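Local coordinates for mannosyl-glycoprotein endo-beta-N-acetylglucosamidase-like domain-containing protein (Pseudomonas protegens, PDB 4KT3), which acts as a type VI secretion effector, a glycoside hydrolase directed at peptidoglycan, and is bound here to a lipoprotein that is probably its immunity partner, at residues 85-90 against 118-123; 127-132 against 140-145; 134-139 against 160-165. All coordinates share one frame; numbering follows the deposited sequence.

Contact 1 is the buried one: all five of its touching residues are shielded, and aromatic and selenomethionine side chains carry it. Contacts 2 and 3 are only partly buried. Helix 114-129 serves contacts 1 and 2, whose centres lie about 14 Å apart and which meet where Phe121 CE1 approaches Leu142 CD1 at 3.9 Å. Helix 135-144 serves contacts 2 and 3, about 10 Å apart at their centres, and they touch where Leu142 of contact 2 packs on Leu164 of contact 3. The chemistry follows the setting: contact 2 pairs small apolar groups with water bridges on its polar side, while contact 3 brings two helices close through alanines and ends at an arginine beside selenium.

Contact 1. Residues 85-90 against 118-123; sequences FSMHAP and AQSFAS
Phe85 lies against Ala118 and Phe121 of helix 114-129. Its CE1 comes within 3.5 Å of Ala118 CA, and over one face of its ring sits Phe121 CB, 4.0 Å above the plane and displaced toward the rim. The two phenyl planes differ by only 19°, yet their centroids are 5.3 Å apart and the rings barely overlap, so the methylene of Phe121, more than its ring, roofs Phe85. Leu62, Leu65 and Ala66 of helix 59-70 also pack on Phe85. Met87, a selenomethionine in this crystal, turns back to the helix: bends at chi2 (-79°) and chi3 (-71°) curl the chain, bringing CE to 3.6 Å from Ser120 OG, while SE lies 4.2 Å from Phe121 CB and at the edge of that ring. Ser120 OG has its polar partner in Pro92 O. Before and after Met87, Ser86 OG and His88 NE2 bond to Tyr79 and Asn70, respectively, of the lipoprotein chain. The loop thus buries Phe85 and Met87 in the hydrophobic core while presenting Ser86 and His88 to the bound lipoprotein, in a mainly helical domain consistent with the lysozyme-like fold of the glucosaminidase family.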
loop_
_atom_site.group_PDB
_atom_site.type_symbol
_atom_site.label_atom_id
_atom_site.label_comp_id
_atom_site.label_asym_id
_atom_site.label_seq_id
_atom_site.Cartn_x
_atom_site.Cartn_y
_atom_site.Cartn_z
ATOM N N PHE A 85 -7.923 -1.495 -8.399
ATOM C CA PHE A 85 -6.761 -1.393 -9.285
ATOM C C PHE A 85 -6.396 0.062 -9.543
ATOM O O PHE A 85 -5.567 0.363 -10.411
ATOM C CB PHE A 85 -7.036 -2.185 -10.578
ATOM C CG PHE A 85 -7.091 -3.664 -10.331
ATOM C CD1 PHE A 85 -8.255 -4.255 -9.860
ATOM C CD2 PHE A 85 -5.961 -4.456 -10.488
ATOM C CE1 PHE A 85 -8.295 -5.590 -9.560
ATOM C CE2 PHE A 85 -6.008 -5.812 -10.203
ATOM C CZ PHE A 85 -7.179 -6.373 -9.736
ATOM N N SER A 86 -7.002 0.949 -8.744
ATOM C CA SER A 86 -6.827 2.397 -8.857
ATOM C C SER A 86 -6.800 2.878 -10.308
ATOM O O SER A 86 -5.946 3.680 -10.703
ATOM C CB SER A 86 -5.572 2.860 -8.104
ATOM O OG SER A 86 -5.680 2.533 -6.731
HETATM N N MSE A 87 -7.763 2.392 -11.083
HETATM C CA MSE A 87 -7.901 2.752 -12.484
HETATM C C MSE A 87 -8.307 4.198 -12.624
HETATM O O MSE A 87 -9.275 4.635 -12.011
HETATM C CB MSE A 87 -9.003 1.913 -13.135
HETATM C CG MSE A 87 -8.804 0.423 -13.017
HETATM SE SE MSE A 87 -7.521 -0.266 -14.297
HETATM C CE MSE A 87 -8.569 -0.075 -15.918
ATOM N N HIS A 88 -7.573 4.913 -13.468
ATOM C CA HIS A 88 -7.967 6.236 -13.897
ATOM C C HIS A 88 -9.255 6.150 -14.716
ATOM O O HIS A 88 -9.477 5.195 -15.475
ATOM C CB HIS A 88 -6.859 6.872 -14.748
ATOM C CG HIS A 88 -5.625 7.229 -13.978
ATOM N ND1 HIS A 88 -4.480 7.703 -14.584
ATOM C CD2 HIS A 88 -5.355 7.178 -12.654
ATOM C CE1 HIS A 88 -3.561 7.939 -13.663
ATOM N NE2 HIS A 88 -4.064 7.617 -12.484
ATOM N N ALA A 89 -10.108 7.153 -14.550
ATOM C CA ALA A 89 -11.299 7.283 -15.374
ATOM C C ALA A 89 -10.945 8.009 -16.672
ATOM O O ALA A 89 -10.100 8.919 -16.674
ATOM C CB ALA A 89 -12.365 8.045 -14.629
ATOM N N PRO A 90 -11.601 7.640 -17.781
ATOM C CA PRO A 90 -12.637 6.608 -17.864
ATOM C C PRO A 90 -12.058 5.212 -18.015
ATOM O O PRO A 90 -11.020 5.044 -18.656
ATOM C CB PRO A 90 -13.423 6.997 -19.117
ATOM C CG PRO A 90 -12.400 7.685 -20.005
ATOM C CD PRO A 90 -11.433 8.371 -19.056
ATOM N N ALA A 118 -11.597 -5.605 -11.427
ATOM C CA ALA A 118 -10.639 -6.558 -11.980
ATOM C C ALA A 118 -10.935 -6.806 -13.465
ATOM O O ALA A 118 -10.017 -6.904 -14.287
ATOM C CB ALA A 118 -10.663 -7.875 -11.193
ATOM N N GLN A 119 -12.214 -6.928 -13.806
ATOM C CA GLN A 119 -12.619 -7.088 -15.201
ATOM C C GLN A 119 -12.258 -5.845 -16.035
ATOM O O GLN A 119 -11.940 -5.945 -17.226
ATOM C CB GLN A 119 -14.125 -7.395 -15.269
ATOM C CG GLN A 119 -14.480 -8.758 -14.672
ATOM C CD GLN A 119 -15.963 -9.021 -14.582
ATOM O OE1 GLN A 119 -16.777 -8.115 -14.477
ATOM N NE2 GLN A 119 -16.317 -10.294 -14.626
ATOM N N SER A 120 -12.308 -4.681 -15.398
ATOM C CA SER A 120 -11.940 -3.437 -16.051
ATOM C C SER A 120 -10.451 -3.449 -16.377
ATOM O O SER A 120 -10.040 -3.132 -17.515
ATOM C CB SER A 120 -12.275 -2.264 -15.144
ATOM O OG SER A 120 -12.028 -1.037 -15.802
ATOM N N PHE A 121 -9.643 -3.800 -15.383
ATOM C CA PHE A 121 -8.208 -3.981 -15.587
ATOM C C PHE A 121 -7.946 -4.949 -16.745
ATOM O O PHE A 121 -7.149 -4.661 -17.643
ATOM C CB PHE A 121 -7.523 -4.500 -14.315
ATOM C CG PHE A 121 -6.115 -4.932 -14.553
ATOM C CD1 PHE A 121 -5.096 -3.999 -14.641
ATOM C CD2 PHE A 121 -5.817 -6.255 -14.772
ATOM C CE1 PHE A 121 -3.805 -4.386 -14.920
ATOM C CE2 PHE A 121 -4.529 -6.647 -15.051
ATOM C CZ PHE A 121 -3.520 -5.713 -15.119
ATOM N N ALA A 122 -8.648 -6.079 -16.748
ATOM C CA ALA A 122 -8.479 -7.075 -17.794
ATOM C C ALA A 122 -8.842 -6.520 -19.170
ATOM O O ALA A 122 -8.156 -6.799 -20.158
ATOM C CB ALA A 122 -9.326 -8.299 -17.477
ATOM N N SER A 123 -9.928 -5.753 -19.233
ATOM C CA SER A 123 -10.386 -5.146 -20.484
ATOM C C SER A 123 -9.323 -4.202 -21.068
ATOM O O SER A 123 -8.996 -4.264 -22.270
ATOM C CB SER A 123 -11.709 -4.404 -20.230
ATOM O OG SER A 123 -12.273 -3.900 -21.429
#

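Contact 2. Residues 127-132 against 140-145; sequences TAVRGQ and QALVRS
The contact is a partly hydrated interface between consecutive helices, where Ala128 and Val129 at the end of helix 114-129, with Gln132 just beyond, meet Ala141, Leu142, Arg144 and Ser145 near the end of helix 135-144. The tightest point of the contact is Ala128 CB against Ser145 CB, at 3.5 Å closer than usual for carbon. Inward, Val129 CG1 touches Leu142 CD1 at 3.8 Å, whereas Ala141 CB is met by Gln132 CG at 3.8 Å. The side chains of Gln132 and Arg144 cross at about a right angle, amide and guanidinium planes 66° apart. Water spans the polar side. Ala128 O accepts from two waters: one also donates to Ala141 O (2.9 Å), and the other is held by Arg144 NH2 at 2.7 Å. A third accepts from the same NH2, in the guanidinium plane, and bridges to Gln132 OE1 by a weak bond. Ser145 OG donates to Leu142 O at 2.7 Å, tilted 34° from the carbonyl plane, and also bonds with Tyr147 N. With Val129-Leu142 packing on the buried side and water bridges from Ala128 O on the other, this is a tight connection between successive helices, begun by a type II turn from Val129 to Gln132.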
loop_
_atom_site.group_PDB
_atom_site.type_symbol
_atom_site.label_atom_id
_atom_site.label_comp_id
_atom_site.label_asym_id
_atom_site.label_seq_id
_atom_site.Cartn_x
_atom_site.Cartn_y
_atom_site.Cartn_z
ATOM N N THR A 127 -4.618 -7.824 -22.550
ATOM C CA THR A 127 -3.922 -8.343 -23.711
ATOM C C THR A 127 -2.438 -8.033 -23.557
ATOM O O THR A 127 -1.581 -8.841 -23.896
ATOM C CB THR A 127 -4.526 -7.766 -25.005
ATOM O OG1 THR A 127 -5.886 -8.198 -25.110
ATOM C CG2 THR A 127 -3.782 -8.230 -26.228
ATOM N N ALA A 128 -2.132 -6.881 -22.971
ATOM C CA ALA A 128 -0.748 -6.491 -22.756
ATOM C C ALA A 128 0.003 -7.345 -21.724
ATOM O O ALA A 128 1.202 -7.588 -21.869
ATOM C CB ALA A 128 -0.665 -5.011 -22.397
ATOM N N VAL A 129 -0.683 -7.815 -20.689
ATOM C CA VAL A 129 -0.013 -8.592 -19.644
ATOM C C VAL A 129 -0.234 -10.097 -19.753
ATOM O O VAL A 129 0.316 -10.861 -18.968
ATOM C CB VAL A 129 -0.442 -8.166 -18.226
ATOM C CG1 VAL A 129 -0.088 -6.709 -17.975
ATOM C CG2 VAL A 129 -1.926 -8.429 -18.001
ATOM N N ARG A 130 -1.031 -10.545 -20.718
ATOM C CA ARG A 130 -1.387 -11.949 -20.708
ATOM C C ARG A 130 -0.176 -12.861 -20.913
ATOM O O ARG A 130 0.737 -12.572 -21.686
ATOM C CB ARG A 130 -2.524 -12.253 -21.675
ATOM C CG ARG A 130 -2.224 -12.034 -23.106
ATOM C CD ARG A 130 -3.321 -12.641 -24.015
ATOM N NE ARG A 130 -3.490 -14.052 -23.726
ATOM C CZ ARG A 130 -4.492 -14.584 -23.020
ATOM N NH1 ARG A 130 -4.510 -15.893 -22.804
ATOM N NH2 ARG A 130 -5.488 -13.843 -22.552
ATOM N N GLY A 131 -0.175 -13.952 -20.160
ATOM C CA GLY A 131 0.874 -14.949 -20.212
ATOM C C GLY A 131 2.169 -14.547 -19.534
ATOM O O GLY A 131 3.145 -15.289 -19.600
ATOM N N GLN A 132 2.197 -13.373 -18.905
ATOM C CA GLN A 132 3.416 -12.917 -18.243
ATOM C C GLN A 132 3.380 -13.459 -16.815
ATOM O O GLN A 132 3.021 -12.748 -15.873
ATOM C CB GLN A 132 3.492 -11.394 -18.251
ATOM C CG GLN A 132 3.421 -10.798 -19.638
ATOM C CD GLN A 132 4.686 -10.999 -20.442
ATOM O OE1 GLN A 132 5.724 -11.393 -19.919
ATOM N NE2 GLN A 132 4.605 -10.707 -21.727
ATOM N N GLN A 140 7.061 -5.816 -15.492
ATOM C CA GLN A 140 7.640 -5.143 -16.653
ATOM C C GLN A 140 6.607 -4.922 -17.765
ATOM O O GLN A 140 6.599 -3.881 -18.413
ATOM C CB GLN A 140 8.856 -5.919 -17.163
ATOM C CG GLN A 140 10.039 -5.876 -16.184
ATOM C CD GLN A 140 10.991 -7.053 -16.339
ATOM O OE1 GLN A 140 10.759 -7.956 -17.149
ATOM N NE2 GLN A 140 12.060 -7.055 -15.547
ATOM N N ALA A 141 5.712 -5.884 -17.961
ATOM C CA ALA A 141 4.665 -5.744 -18.964
ATOM C C ALA A 141 3.673 -4.659 -18.551
ATOM O O ALA A 141 3.122 -3.948 -19.397
ATOM C CB ALA A 141 3.948 -7.075 -19.173
ATOM N N LEU A 142 3.449 -4.542 -17.246
ATOM C CA LEU A 142 2.566 -3.527 -16.702
ATOM C C LEU A 142 3.072 -2.145 -17.098
ATOM O O LEU A 142 2.307 -1.276 -17.528
ATOM C CB LEU A 142 2.536 -3.652 -15.174
ATOM C CG LEU A 142 1.226 -3.483 -14.435
ATOM C CD1 LEU A 142 0.079 -4.192 -15.124
ATOM C CD2 LEU A 142 1.420 -4.010 -13.024
ATOM N N VAL A 143 4.372 -1.942 -16.958
ATOM C CA VAL A 143 4.985 -0.680 -17.358
ATOM C C VAL A 143 4.932 -0.450 -18.869
ATOM O O VAL A 143 4.653 0.658 -19.323
ATOM C CB VAL A 143 6.441 -0.605 -16.889
ATOM C CG1 VAL A 143 7.126 0.605 -17.483
ATOM C CG2 VAL A 143 6.484 -0.556 -15.370
ATOM N N ARG A 144 5.211 -1.485 -19.647
ATOM C CA ARG A 144 5.185 -1.361 -21.102
ATOM C C ARG A 144 3.801 -0.964 -21.605
ATOM O O ARG A 144 3.671 -0.213 -22.581
ATOM C CB ARG A 144 5.605 -2.679 -21.752
ATOM C CG ARG A 144 7.093 -2.780 -22.020
ATOM C CD ARG A 144 7.422 -3.828 -23.075
ATOM N NE ARG A 144 6.726 -5.086 -22.832
ATOM C CZ ARG A 144 7.083 -5.993 -21.924
ATOM N NH1 ARG A 144 8.145 -5.806 -21.149
ATOM N NH2 ARG A 144 6.372 -7.099 -21.794
ATOM N N SER A 145 2.772 -1.469 -20.933
ATOM C CA SER A 145 1.388 -1.242 -21.326
ATOM C C SER A 145 0.911 0.170 -21.001
ATOM O O SER A 145 -0.148 0.578 -21.460
ATOM C CB SER A 145 0.474 -2.251 -20.622
ATOM O OG SER A 145 0.338 -1.951 -19.246
HETATM O O HOH W 1 2.921 -4.844 -22.170
HETATM O O HOH W 2 3.924 -6.814 -23.002
HETATM O O HOH W 3 7.312 -8.771 -19.747
#

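Contact 3. Residues 134-139 against 160-165; sequences DPMAFA and FARYLA
Met136, a selenomethionine here, overlaps the Arg162 guanidinium: SE lies over one face, 3.9 Å above the plane and offset toward the rim, and the two side chains cross at about a right angle. The bend at chi2 (-73°) sets SE 3.6 Å from Ala161 C, against the backbone of helix 160-174, and a further bend at chi3 turns CE toward Ala161 CB. Arg162 itself points its first bond away from helix 135-144; the chain bends at chi2 (69°, turning CD) and again at chi3, and its NH1 ends beside Met136 CG, while NH2 forms a salt bridge with Asp166, one turn on. Next to this pair the helices meet through small residues. Ala139 CB rests 3.6 Å from Ala161 CA and 3.9 Å from Leu164 CD2, while Pro135 CB meets Ala165 CB at 3.7 Å. With Ala139, Ala161 and Ala165 at the interface, the axes of segments 135-139 and 160-165 approach to 8.3 Å at 126° between their N-to-C directions. Phe160 closes one end of the contact, the edge of its ring directed in plane at Ala139 O, with CE1 3.8 Å from that oxygen. Just before helix 135-144, Asp134 caps it, its OD2 accepting from Ala137 N at 3.1 Å. On the deeper side Leu164 CD2 approaches the Phe138 ring, which also packs on Leu57 and Ile168. Tyr163 turns away, and its OH bonds to Glu94 and Asn96 of the lipoprotein chain. The result is close, alanine-lined helix-helix packing, in which one of the two helices also reaches the bound lipoprotein.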
loop_
_atom_site.group_PDB
_atom_site.type_symbol
_atom_site.label_atom_id
_atom_site.label_comp_id
_atom_site.label_asym_id
_atom_site.label_seq_id
_atom_site.Cartn_x
_atom_site.Cartn_y
_atom_site.Cartn_z
ATOM N N ASP A 134 5.802 -15.038 -14.807
ATOM C CA ASP A 134 6.874 -14.659 -13.895
ATOM C C ASP A 134 6.560 -13.284 -13.326
ATOM O O ASP A 134 6.217 -12.375 -14.065
ATOM C CB ASP A 134 8.213 -14.633 -14.624
ATOM C CG ASP A 134 9.339 -14.144 -13.749
ATOM O OD1 ASP A 134 9.819 -14.927 -12.898
ATOM O OD2 ASP A 134 9.753 -12.975 -13.924
ATOM N N PRO A 135 6.659 -13.126 -11.995
ATOM C CA PRO A 135 6.283 -11.843 -11.383
ATOM C C PRO A 135 7.060 -10.627 -11.909
ATOM O O PRO A 135 6.461 -9.554 -12.067
ATOM C CB PRO A 135 6.569 -12.084 -9.899
ATOM C CG PRO A 135 6.294 -13.539 -9.723
ATOM C CD PRO A 135 6.834 -14.181 -10.981
HETATM N N MSE A 136 8.357 -10.774 -12.169
HETATM C CA MSE A 136 9.118 -9.671 -12.745
HETATM C C MSE A 136 8.660 -9.336 -14.160
HETATM O O MSE A 136 8.513 -8.167 -14.503
HETATM C CB MSE A 136 10.617 -9.987 -12.764
HETATM C CG MSE A 136 11.240 -9.974 -11.392
HETATM SE SE MSE A 136 11.411 -8.166 -10.725
HETATM C CE MSE A 136 12.909 -7.593 -11.814
ATOM N N ALA A 137 8.458 -10.360 -14.980
ATOM C CA ALA A 137 7.959 -10.170 -16.338
ATOM C C ALA A 137 6.597 -9.493 -16.307
ATOM O O ALA A 137 6.300 -8.635 -17.138
ATOM C CB ALA A 137 7.869 -11.500 -17.056
ATOM N N PHE A 138 5.752 -9.905 -15.366
ATOM C CA PHE A 138 4.439 -9.292 -15.210
ATOM C C PHE A 138 4.570 -7.782 -14.929
ATOM O O PHE A 138 3.926 -6.962 -15.580
ATOM C CB PHE A 138 3.660 -10.006 -14.092
ATOM C CG PHE A 138 2.312 -9.405 -13.803
ATOM C CD1 PHE A 138 1.254 -9.581 -14.678
ATOM C CD2 PHE A 138 2.110 -8.646 -12.662
ATOM C CE1 PHE A 138 0.010 -9.036 -14.406
ATOM C CE2 PHE A 138 0.872 -8.098 -12.383
ATOM C CZ PHE A 138 -0.175 -8.277 -13.259
ATOM N N ALA A 139 5.399 -7.419 -13.960
ATOM C CA ALA A 139 5.543 -6.015 -13.603
ATOM C C ALA A 139 6.105 -5.226 -14.785
ATOM O O ALA A 139 5.675 -4.108 -15.070
ATOM C CB ALA A 139 6.441 -5.874 -12.394
ATOM N N PHE A 160 10.576 -0.526 -9.459
ATOM C CA PHE A 160 9.151 -0.815 -9.522
ATOM C C PHE A 160 8.882 -2.317 -9.626
ATOM O O PHE A 160 8.046 -2.864 -8.893
ATOM C CB PHE A 160 8.507 -0.094 -10.710
ATOM C CG PHE A 160 7.080 -0.477 -10.938
ATOM C CD1 PHE A 160 6.746 -1.457 -11.870
ATOM C CD2 PHE A 160 6.069 0.124 -10.208
ATOM C CE1 PHE A 160 5.428 -1.822 -12.070
ATOM C CE2 PHE A 160 4.753 -0.239 -10.402
ATOM C CZ PHE A 160 4.430 -1.213 -11.338
ATOM N N ALA A 161 9.584 -2.990 -10.533
ATOM C CA ALA A 161 9.280 -4.392 -10.817
ATOM C C ALA A 161 9.562 -5.300 -9.626
ATOM O O ALA A 161 8.749 -6.161 -9.292
ATOM C CB ALA A 161 10.053 -4.871 -12.039
ATOM N N ARG A 162 10.717 -5.114 -8.998
ATOM C CA ARG A 162 11.116 -5.955 -7.884
ATOM C C ARG A 162 10.171 -5.740 -6.706
ATOM O O ARG A 162 9.825 -6.688 -5.993
ATOM C CB ARG A 162 12.556 -5.659 -7.484
ATOM C CG ARG A 162 13.102 -6.567 -6.400
ATOM C CD ARG A 162 13.286 -7.988 -6.905
ATOM N NE ARG A 162 12.150 -8.841 -6.577
ATOM C CZ ARG A 162 11.982 -10.078 -7.038
ATOM N NH1 ARG A 162 12.875 -10.614 -7.862
ATOM N NH2 ARG A 162 10.919 -10.780 -6.679
ATOM N N TYR A 163 9.760 -4.487 -6.499
ATOM C CA TYR A 163 8.848 -4.153 -5.415
ATOM C C TYR A 163 7.496 -4.860 -5.614
ATOM O O TYR A 163 6.971 -5.485 -4.692
ATOM C CB TYR A 163 8.685 -2.626 -5.305
ATOM C CG TYR A 163 7.752 -2.178 -4.192
ATOM C CD1 TYR A 163 6.401 -1.974 -4.432
ATOM C CD2 TYR A 163 8.224 -1.962 -2.909
ATOM C CE1 TYR A 163 5.538 -1.581 -3.410
ATOM C CE2 TYR A 163 7.377 -1.559 -1.887
ATOM C CZ TYR A 163 6.039 -1.367 -2.146
ATOM O OH TYR A 163 5.187 -0.969 -1.147
ATOM N N LEU A 164 6.941 -4.782 -6.822
ATOM C CA LEU A 164 5.663 -5.425 -7.087
ATOM C C LEU A 164 5.814 -6.946 -7.043
ATOM O O LEU A 164 4.946 -7.646 -6.527
ATOM C CB LEU A 164 5.106 -5.001 -8.443
ATOM C CG LEU A 164 3.791 -5.661 -8.885
ATOM C CD1 LEU A 164 2.700 -5.471 -7.855
ATOM C CD2 LEU A 164 3.341 -5.075 -10.206
ATOM N N ALA A 165 6.910 -7.452 -7.599
ATOM C CA ALA A 165 7.140 -8.888 -7.613
ATOM C C ALA A 165 7.183 -9.439 -6.185
ATOM O O ALA A 165 6.677 -10.531 -5.915
ATOM C CB ALA A 165 8.429 -9.221 -8.376
#